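Local coordinates for protein computational Design of Enzyme (Synthetic construct, PDB 3TP4) that is a computationally designed enzyme, probably on a glycosyl hydrolase family 26-like barrel scaffold, apparently meant to carry an activated serine in a catalytic triad, at residues A15-Y23 / V358-A368. Sequence-based numbering, arbitrary orientation.
Sequences AETRSLLSY and VTGAFDRTVAA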
ATOM      1  N   ALA A  15     -11.088  12.221  11.741  1.00 37.00           N
ATOM      2  CA  ALA A  15     -12.476  11.978  11.401  1.00 35.31           C
ATOM      3  C   ALA A  15     -12.615  11.722   9.900  1.00 27.45           C
ATOM      4  O   ALA A  15     -13.302  10.795   9.475  1.00 33.87           O
ATOM      5  CB  ALA A  15     -13.330  13.195  11.812  1.00 35.41           C
ATOM      6  N   GLU A  16     -11.962  12.560   9.104  1.00 30.27           N
ATOM      7  CA  GLU A  16     -12.072  12.466   7.648  1.00 32.11           C
ATOM      8  C   GLU A  16     -11.467  11.158   7.140  1.00 31.28           C
ATOM      9  O   GLU A  16     -11.966  10.552   6.187  1.00 34.58           O
ATOM     10  CB  GLU A  16     -11.403  13.664   6.977  1.00 29.21           C
ATOM     11  CG  GLU A  16     -12.177  14.991   7.148  1.00 33.84           C
ATOM     12  CD  GLU A  16     -12.008  15.609   8.536  1.00 43.13           C
ATOM     13  OE1 GLU A  16     -11.099  15.188   9.292  1.00 40.16           O
ATOM     14  OE2 GLU A  16     -12.788  16.523   8.875  1.00 50.00           O
ATOM     15  N   THR A  17     -10.401  10.729   7.801  1.00 26.59           N
ATOM     16  CA  THR A  17      -9.702   9.495   7.448  1.00 30.33           C
ATOM     17  C   THR A  17     -10.547   8.265   7.758  1.00 33.28           C
ATOM     18  O   THR A  17     -10.668   7.365   6.923  1.00 29.85           O
ATOM     19  CB  THR A  17      -8.357   9.410   8.183  1.00 33.08           C
ATOM     20  OG1 THR A  17      -7.569  10.550   7.826  1.00 29.58           O
ATOM     21  CG2 THR A  17      -7.603   8.131   7.798  1.00 30.42           C
ATOM     22  N   ARG A  18     -11.129   8.229   8.957  1.00 28.96           N
ATOM     23  CA  ARG A  18     -12.083   7.180   9.299  1.00 25.37           C
ATOM     24  C   ARG A  18     -13.267   7.205   8.346  1.00 32.17           C
ATOM     25  O   ARG A  18     -13.753   6.157   7.927  1.00 31.99           O
ATOM     26  CB  ARG A  18     -12.562   7.293  10.758  1.00 30.61           C
ATOM     27  CG  ARG A  18     -11.410   7.424  11.782  1.00 38.57           C
ATOM     28  CD  ARG A  18     -11.864   7.265  13.236  1.00 42.26           C
ATOM     29  NE  ARG A  18     -12.981   8.134  13.596  1.00 51.42           N
ATOM     30  CZ  ARG A  18     -12.862   9.378  14.048  1.00 44.05           C
ATOM     31  NH1 ARG A  18     -11.667   9.930  14.199  1.00 42.94           N
ATOM     32  NH2 ARG A  18     -13.947  10.076  14.348  1.00 45.41           N
ATOM     33  N   SER A  19     -13.746   8.406   8.024  1.00 29.37           N
ATOM     34  CA  SER A  19     -14.828   8.552   7.053  1.00 31.93           C
ATOM     35  C   SER A  19     -14.461   7.900   5.717  1.00 30.31           C
ATOM     36  O   SER A  19     -15.254   7.154   5.127  1.00 32.05           O
ATOM     37  CB  SER A  19     -15.140  10.038   6.826  1.00 30.59           C
ATOM     38  OG  SER A  19     -16.147  10.195   5.847  1.00 29.43           O
ATOM     39  N   LEU A  20     -13.259   8.191   5.236  1.00 28.82           N
ATOM     40  CA  LEU A  20     -12.830   7.666   3.939  1.00 28.84           C
ATOM     41  C   LEU A  20     -12.856   6.144   3.935  1.00 27.54           C
ATOM     42  O   LEU A  20     -13.327   5.529   2.981  1.00 26.89           O
ATOM     43  CB  LEU A  20     -11.425   8.164   3.577  1.00 21.96           C
ATOM     44  CG  LEU A  20     -10.852   7.608   2.265  1.00 22.24           C
ATOM     45  CD1 LEU A  20     -11.785   7.877   1.071  1.00 22.73           C
ATOM     46  CD2 LEU A  20      -9.457   8.167   1.982  1.00 21.50           C
ATOM     47  N   LEU A  21     -12.346   5.526   4.999  1.00 28.39           N
ATOM     48  CA  LEU A  21     -12.328   4.061   5.043  1.00 26.45           C
ATOM     49  C   LEU A  21     -13.748   3.495   5.003  1.00 26.99           C
ATOM     50  O   LEU A  21     -14.008   2.490   4.344  1.00 24.49           O
ATOM     51  CB  LEU A  21     -11.572   3.557   6.269  1.00 26.34           C
ATOM     52  CG  LEU A  21     -11.276   2.059   6.288  1.00 25.51           C
ATOM     53  CD1 LEU A  21     -10.500   1.644   5.054  1.00 23.15           C
ATOM     54  CD2 LEU A  21     -10.515   1.667   7.579  1.00 28.07           C
ATOM     55  N   SER A  22     -14.671   4.157   5.698  1.00 28.82           N
ATOM     56  CA  SER A  22     -16.082   3.781   5.653  1.00 26.64           C
ATOM     57  C   SER A  22     -16.664   3.937   4.251  1.00 23.00           C
ATOM     58  O   SER A  22     -17.413   3.086   3.783  1.00 25.34           O
ATOM     59  CB  SER A  22     -16.898   4.629   6.632  1.00 31.04           C
ATOM     60  OG  SER A  22     -18.290   4.379   6.475  1.00 31.12           O
ATOM     61  N   TYR A  23     -16.336   5.042   3.599  1.00 28.54           N
ATOM     62  CA  TYR A  23     -16.838   5.306   2.259  1.00 31.22           C
ATOM     63  C   TYR A  23     -16.352   4.239   1.275  1.00 30.65           C
ATOM     64  O   TYR A  23     -17.141   3.702   0.493  1.00 27.18           O
ATOM     65  CB  TYR A  23     -16.428   6.713   1.797  1.00 27.55           C
ATOM     66  CG  TYR A  23     -16.612   6.945   0.319  1.00 31.04           C
ATOM     67  CD1 TYR A  23     -17.832   7.379  -0.196  1.00 29.66           C
ATOM     68  CD2 TYR A  23     -15.566   6.727  -0.564  1.00 31.21           C
ATOM     69  CE1 TYR A  23     -17.994   7.591  -1.546  1.00 31.81           C
ATOM     70  CE2 TYR A  23     -15.714   6.939  -1.908  1.00 32.28           C
ATOM     71  CZ  TYR A  23     -16.927   7.373  -2.398  1.00 31.40           C
ATOM     72  OH  TYR A  23     -17.062   7.575  -3.749  1.00 30.73           O
ATOM     73  N   VAL A 358     -17.870  11.475  -6.734  1.00 29.55           N
ATOM     74  CA  VAL A 358     -17.468  11.143  -5.367  1.00 31.24           C
ATOM     75  C   VAL A 358     -18.177  12.074  -4.401  1.00 33.23           C
ATOM     76  O   VAL A 358     -17.972  13.284  -4.442  1.00 31.84           O
ATOM     77  CB  VAL A 358     -15.958  11.294  -5.166  1.00 27.81           C
ATOM     78  CG1 VAL A 358     -15.596  11.149  -3.669  1.00 26.40           C
ATOM     79  CG2 VAL A 358     -15.213  10.274  -6.015  1.00 25.43           C
ATOM     80  N   THR A 359     -19.011  11.508  -3.537  1.00 28.59           N
ATOM     81  CA  THR A 359     -19.764  12.308  -2.585  1.00 33.93           C
ATOM     82  C   THR A 359     -19.865  11.590  -1.236  1.00 35.42           C
ATOM     83  O   THR A 359     -19.959  10.360  -1.178  1.00 35.51           O
ATOM     84  CB  THR A 359     -21.171  12.655  -3.142  1.00 41.52           C
ATOM     85  OG1 THR A 359     -21.908  13.416  -2.179  1.00 44.89           O
ATOM     86  CG2 THR A 359     -21.943  11.389  -3.462  1.00 45.71           C
ATOM     87  N   GLY A 360     -19.821  12.364  -0.154  1.00 33.59           N
ATOM     88  CA  GLY A 360     -19.892  11.813   1.196  1.00 32.94           C
ATOM     89  C   GLY A 360     -18.674  10.986   1.613  1.00 37.89           C
ATOM     90  O   GLY A 360     -18.765  10.140   2.506  1.00 36.53           O
ATOM     91  N   ALA A 361     -17.528  11.235   0.991  1.00 36.06           N
ATOM     92  CA  ALA A 361     -16.331  10.452   1.292  1.00 35.70           C
ATOM     93  C   ALA A 361     -15.701  10.842   2.623  1.00 37.14           C
ATOM     94  O   ALA A 361     -15.164   9.986   3.330  1.00 31.97           O
ATOM     95  CB  ALA A 361     -15.307  10.566   0.169  1.00 33.89           C
ATOM     96  N   PHE A 362     -15.781  12.125   2.976  1.00 27.12           N
ATOM     97  CA  PHE A 362     -14.985  12.632   4.094  1.00 29.90           C
ATOM     98  C   PHE A 362     -15.775  13.183   5.277  1.00 33.76           C
ATOM     99  O   PHE A 362     -15.183  13.493   6.314  1.00 38.77           O
ATOM    100  CB  PHE A 362     -13.990  13.692   3.612  1.00 32.13           C
ATOM    101  CG  PHE A 362     -13.077  13.211   2.534  1.00 36.34           C
ATOM    102  CD1 PHE A 362     -12.084  12.283   2.811  1.00 28.72           C
ATOM    103  CD2 PHE A 362     -13.210  13.681   1.229  1.00 40.67           C
ATOM    104  CE1 PHE A 362     -11.230  11.827   1.814  1.00 28.23           C
ATOM    105  CE2 PHE A 362     -12.363  13.230   0.225  1.00 36.30           C
ATOM    106  CZ  PHE A 362     -11.370  12.298   0.517  1.00 31.89           C
ATOM    107  N   ASP A 363     -17.092  13.283   5.143  0.50 21.14           N
ATOM    108  CA  ASP A 363     -17.883  14.004   6.127  0.50 25.07           C
ATOM    109  C   ASP A 363     -18.751  13.077   6.952  0.50 26.82           C
ATOM    110  O   ASP A 363     -19.669  13.520   7.628  0.50 26.96           O
ATOM    111  CB  ASP A 363     -18.729  15.098   5.452  0.50 27.31           C
ATOM    112  CG  ASP A 363     -19.696  14.545   4.421  0.50 27.46           C
ATOM    113  OD1 ASP A 363     -19.681  13.327   4.159  0.50 28.82           O
ATOM    114  OD2 ASP A 363     -20.470  15.340   3.857  0.50 30.32           O
ATOM    115  N   ARG A 364     -18.447  11.784   6.905  1.00 32.36           N
ATOM    116  CA  ARG A 364     -19.191  10.808   7.685  1.00 39.21           C
ATOM    117  C   ARG A 364     -18.786  10.856   9.158  1.00 38.68           C
ATOM    118  O   ARG A 364     -17.689  11.299   9.502  1.00 36.70           O
ATOM    119  CB  ARG A 364     -19.012   9.399   7.102  1.00 43.75           C
ATOM    120  CG  ARG A 364     -19.801   9.186   5.813  1.00 43.58           C
ATOM    121  CD  ARG A 364     -19.018   8.412   4.764  1.00 41.95           C
ATOM    122  NE  ARG A 364     -19.302   6.986   4.791  1.00 46.40           N
ATOM    123  CZ  ARG A 364     -19.955   6.322   3.839  1.00 44.99           C
ATOM    124  NH1 ARG A 364     -20.417   6.950   2.766  1.00 43.93           N
ATOM    125  NH2 ARG A 364     -20.153   5.019   3.968  1.00 40.94           N
ATOM    126  N   THR A 365     -19.696  10.430  10.023  1.00 36.74           N
ATOM    127  CA  THR A 365     -19.395  10.285  11.438  1.00 43.91           C
ATOM    128  C   THR A 365     -19.174   8.808  11.734  1.00 40.58           C
ATOM    129  O   THR A 365     -20.113   8.005  11.694  1.00 40.77           O
ATOM    130  CB  THR A 365     -20.532  10.832  12.319  1.00 49.95           C
ATOM    131  OG1 THR A 365     -20.732  12.223  12.027  1.00 49.49           O
ATOM    132  CG2 THR A 365     -20.178  10.678  13.795  1.00 52.93           C
ATOM    133  N   VAL A 366     -17.927   8.452  12.013  1.00 38.52           N
ATOM    134  CA  VAL A 366     -17.571   7.056  12.230  1.00 39.85           C
ATOM    135  C   VAL A 366     -16.440   6.933  13.245  1.00 37.52           C
ATOM    136  O   VAL A 366     -15.415   7.611  13.139  1.00 41.86           O
ATOM    137  CB  VAL A 366     -17.187   6.371  10.904  1.00 43.76           C
ATOM    138  CG1 VAL A 366     -16.388   7.312  10.043  1.00 50.26           C
ATOM    139  CG2 VAL A 366     -16.433   5.076  11.163  1.00 42.07           C
ATOM    140  N   ALA A 367     -16.651   6.084  14.243  1.00 36.79           N
ATOM    141  CA  ALA A 367     -15.657   5.882  15.293  1.00 38.34           C
ATOM    142  C   ALA A 367     -14.790   4.659  15.021  1.00 37.57           C
ATOM    143  O   ALA A 367     -15.221   3.686  14.393  1.00 41.15           O
ATOM    144  CB  ALA A 367     -16.322   5.773  16.658  1.00 41.22           C
ATOM    145  N   ALA A 368     -13.558   4.733  15.497  1.00 41.13           N
ATOM    146  CA  ALA A 368     -12.614   3.637  15.386  1.00 42.64           C
ATOM    147  C   ALA A 368     -12.847   2.584  16.467  1.00 42.83           C
ATOM    148  O   ALA A 368     -12.952   2.903  17.651  1.00 45.79           O
ATOM    149  CB  ALA A 368     -11.199   4.174  15.482  1.00 41.68           C
TER
HETATM  150  O   HOH W   1     -15.706  10.249  11.074  1.00 32.68           O
HETATM  151  O   HOH W   2     -19.694   8.523  -4.375  1.00 36.09           O
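A361 and R364 close on Y23 from different sides where the loop leading into strand 366-368 drapes over helix 15-27. The methyl of A361 is the bump under the phenol: CB sits 3.9 Å from the ring centroid, 13° off its normal, a CH-pi contact over one face. The same methyl also lies over one face of F362, toward its rim, so A361 fills the hollow between two rings. F362 turns its edge to the E16 carbonyl and rests CE1 4.1 Å from L20 CD1, while the bent chain of E16 lays CG against the F362 carbonyl. V358 crosses the phenol end of Y23 at about a right angle, and water 2 links Y23 OH to T359 N.

S19 is the small polar knob that the loop wraps around. A chi1 of 178° swings OG away from its own N and out to the loop, where it donates to A361 O at 2.7 Å, from above the carbonyl plane, and accepts R364 N at 3.0 Å. R364 then bends back over the helix: its guanidinium lies flat over Y23 CA, and NE and NH2 both grip S22 OG, which lies close to the guanidinium plane. S22 OG also bonds E4 of the neighbouring strand 4-6. Cutting R364 back to an alanine removes both donors, which would probably leave the S22 hydroxyl held less firmly beside E4 and open a gap over Y23 CA.

Farther along, V366 sets CG1 3.5 Å from S19 N. R18 NE points at V366 O in the carbonyl plane, though the modelled 2.5 Å is doubtfully short, and CD packs on A368 CB. Water 1 accepts from V366 N and lies within hydrogen-bonding distance of A15 O and R364 O.

The contact seats the chain, after barrel strand 352-353, on helix 15-27 and beside strand 4-6, with which strand 366-368 pairs in parallel. S19 satisfies A361 O and R364 N, and S22 OG receives the R364 guanidinium, implying a seam in which side-chain hydrogen bonds run alongside the apolar packing of A361, F362 and V366.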